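Local coordinates for selenium-binding protein (PDB 2ECE) that is of unknown function but belongs to the selenium-binding protein family of beta-propellers, and may therefore bind selenium, at residues N92-V100 / I108-N116. Sequence-based numbering, arbitrary orientation.
Sequences NIERRFLIV and IYIIDTKPN
Arg96 and Asp112 close the open end of this antiparallel hairpin with a side-on salt bridge, in which NE of Arg96 reaches OD1 of Asp112 at 2.8 Å and NH2 reaches OD2 at 2.9 Å. The first bond lies in the guanidinium plane and is nearly straight (168°). With CG anti to the backbone N (chi1 174°), Arg96 sets that carbon over the centre of the Phe97 ring; the extended chain beyond carries the guanidinium to the carboxylate, and NH1 adds a weak bridge to Glu94 OE2. Lys114 slants across this stem, its CD 3.9 Å from Arg96 CD, while its N meets Asp112 OD1 from the opposite face, closing an Asx turn; with the two Arg96 bonds this restrains the carboxylate's rotation. Strands 97-101 and 108-112, the inner pair of a four-stranded propeller blade, thus exemplify a hairpin joined by backbone bonds and tied off by charge. Shortening Arg96 to an alanine is likely to leave Asp112 without its charge partner and take the cover from one face of Phe97. Arg96 O accepts from Thr113 OG1 (2.6 Å) and N (3.0 Å), extending the pairing. Farther along, Val100 and Tyr109 share two backbone bonds, and Val100 CG2 meets Ile111 CD1 at 3.8 Å.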
# COMPACT_ATOMS: atom_id res chain seq x y z
N ASN A 92 20.05 15.79 10.31
CA ASN A 92 20.41 14.62 11.08
C ASN A 92 19.39 13.50 11.23
O ASN A 92 19.32 12.87 12.28
CB ASN A 92 20.90 15.05 12.47
CG ASN A 92 22.05 16.03 12.40
OD1 ASN A 92 23.01 15.82 11.65
ND2 ASN A 92 21.97 17.11 13.17
N ILE A 93 18.59 13.25 10.20
CA ILE A 93 17.66 12.14 10.27
C ILE A 93 18.21 11.12 9.29
O ILE A 93 18.81 11.48 8.29
CB ILE A 93 16.21 12.54 9.88
CG1 ILE A 93 16.18 13.22 8.51
CG2 ILE A 93 15.62 13.43 10.96
CD1 ILE A 93 14.77 13.56 8.04
N GLU A 94 18.03 9.84 9.59
CA GLU A 94 18.54 8.78 8.73
C GLU A 94 17.47 7.71 8.55
O GLU A 94 16.58 7.58 9.38
CB GLU A 94 19.81 8.18 9.34
CG GLU A 94 19.62 7.59 10.74
CD GLU A 94 20.92 7.10 11.37
OE1 GLU A 94 21.88 6.81 10.62
OE2 GLU A 94 20.98 7.00 12.61
N ARG A 95 17.55 6.96 7.45
CA ARG A 95 16.58 5.88 7.21
C ARG A 95 16.99 4.80 8.20
O ARG A 95 17.84 3.96 7.91
CB ARG A 95 16.70 5.34 5.79
CG ARG A 95 15.60 4.37 5.40
CD ARG A 95 15.98 3.58 4.16
NE ARG A 95 16.20 4.40 2.98
CZ ARG A 95 15.24 4.86 2.18
NH1 ARG A 95 13.96 4.59 2.43
NH2 ARG A 95 15.56 5.58 1.11
N ARG A 96 16.36 4.82 9.37
CA ARG A 96 16.73 3.88 10.41
C ARG A 96 15.59 3.10 11.05
O ARG A 96 15.74 1.91 11.35
CB ARG A 96 17.50 4.64 11.50
CG ARG A 96 17.82 3.82 12.71
CD ARG A 96 18.78 4.55 13.62
NE ARG A 96 19.16 3.69 14.73
CZ ARG A 96 20.08 4.01 15.64
NH1 ARG A 96 20.71 5.17 15.58
NH2 ARG A 96 20.36 3.15 16.61
N PHE A 97 14.46 3.75 11.25
CA PHE A 97 13.34 3.09 11.91
C PHE A 97 12.14 2.77 11.05
O PHE A 97 11.73 3.56 10.20
CB PHE A 97 12.86 3.95 13.08
CG PHE A 97 13.96 4.42 13.99
CD1 PHE A 97 14.63 5.61 13.74
CD2 PHE A 97 14.32 3.66 15.10
CE1 PHE A 97 15.64 6.05 14.59
CE2 PHE A 97 15.33 4.09 15.96
CZ PHE A 97 15.99 5.29 15.70
N LEU A 98 11.57 1.59 11.29
CA LEU A 98 10.35 1.21 10.59
C LEU A 98 9.26 1.74 11.52
O LEU A 98 9.31 1.52 12.74
CB LEU A 98 10.22 -0.32 10.48
CG LEU A 98 11.22 -1.04 9.57
CD1 LEU A 98 10.94 -2.55 9.61
CD2 LEU A 98 11.09 -0.52 8.13
N ILE A 99 8.30 2.46 10.95
CA ILE A 99 7.17 3.04 11.68
C ILE A 99 6.03 2.09 11.33
O ILE A 99 5.52 2.11 10.20
CB ILE A 99 6.87 4.46 11.16
CG1 ILE A 99 8.14 5.30 11.17
CG2 ILE A 99 5.81 5.13 12.02
CD1 ILE A 99 8.75 5.48 12.55
N VAL A 100 5.63 1.25 12.29
CA VAL A 100 4.61 0.23 12.09
C VAL A 100 3.34 0.44 12.91
O VAL A 100 3.32 0.18 14.11
CB VAL A 100 5.18 -1.16 12.43
CG1 VAL A 100 4.16 -2.25 12.11
CG2 VAL A 100 6.49 -1.37 11.66
N ILE A 108 1.36 2.42 17.55
CA ILE A 108 2.48 2.66 16.63
C ILE A 108 3.77 2.11 17.22
O ILE A 108 4.15 2.46 18.35
CB ILE A 108 2.71 4.15 16.34
CG1 ILE A 108 1.45 4.79 15.75
CG2 ILE A 108 3.87 4.31 15.33
CD1 ILE A 108 1.58 6.30 15.58
N TYR A 109 4.44 1.24 16.48
CA TYR A 109 5.70 0.69 16.94
C TYR A 109 6.82 1.41 16.18
O TYR A 109 6.67 1.73 14.99
CB TYR A 109 5.80 -0.81 16.65
CG TYR A 109 4.73 -1.64 17.31
CD1 TYR A 109 3.56 -1.99 16.63
CD2 TYR A 109 4.89 -2.10 18.62
CE1 TYR A 109 2.60 -2.79 17.23
CE2 TYR A 109 3.93 -2.90 19.23
CZ TYR A 109 2.78 -3.24 18.53
OH TYR A 109 1.84 -4.04 19.13
N ILE A 110 7.92 1.67 16.87
CA ILE A 110 9.08 2.30 16.26
C ILE A 110 10.12 1.19 16.34
O ILE A 110 10.56 0.82 17.44
CB ILE A 110 9.57 3.52 17.07
CG1 ILE A 110 8.41 4.48 17.34
CG2 ILE A 110 10.68 4.24 16.31
CD1 ILE A 110 7.75 5.03 16.09
N ILE A 111 10.49 0.64 15.19
CA ILE A 111 11.43 -0.48 15.13
C ILE A 111 12.77 -0.09 14.50
O ILE A 111 12.84 0.27 13.33
CB ILE A 111 10.78 -1.66 14.37
CG1 ILE A 111 9.47 -2.04 15.06
CG2 ILE A 111 11.72 -2.87 14.35
CD1 ILE A 111 8.65 -3.08 14.33
N ASP A 112 13.82 -0.18 15.31
CA ASP A 112 15.18 0.18 14.91
C ASP A 112 15.84 -0.93 14.07
O ASP A 112 15.89 -2.08 14.49
CB ASP A 112 16.02 0.43 16.17
CG ASP A 112 17.31 1.18 15.88
OD1 ASP A 112 17.67 1.35 14.70
OD2 ASP A 112 17.97 1.61 16.86
N THR A 113 16.34 -0.57 12.90
CA THR A 113 17.00 -1.55 12.03
C THR A 113 18.53 -1.51 12.15
O THR A 113 19.23 -2.20 11.41
CB THR A 113 16.63 -1.33 10.56
OG1 THR A 113 17.03 -0.02 10.14
CG2 THR A 113 15.13 -1.50 10.35
N LYS A 114 19.03 -0.70 13.08
CA LYS A 114 20.47 -0.60 13.29
C LYS A 114 20.82 -1.05 14.71
O LYS A 114 20.02 -0.91 15.63
CB LYS A 114 20.95 0.85 13.07
CG LYS A 114 20.81 1.33 11.63
CD LYS A 114 21.39 2.72 11.42
CE LYS A 114 21.09 3.25 10.01
NZ LYS A 114 21.65 2.38 8.93
N PRO A 115 22.05 -1.58 14.91
CA PRO A 115 23.10 -1.75 13.91
C PRO A 115 23.00 -3.01 13.05
O PRO A 115 23.79 -3.18 12.11
CB PRO A 115 24.36 -1.76 14.77
CG PRO A 115 23.91 -2.54 15.95
CD PRO A 115 22.55 -1.92 16.25
N ASN A 116 22.06 -3.90 13.36
CA ASN A 116 21.90 -5.13 12.59
C ASN A 116 20.55 -5.17 11.87
O ASN A 116 19.52 -5.47 12.48
CB ASN A 116 22.01 -6.35 13.51
CG ASN A 116 22.05 -7.66 12.73
OD1 ASN A 116 22.10 -8.74 13.33
ND2 ASN A 116 22.02 -7.57 11.40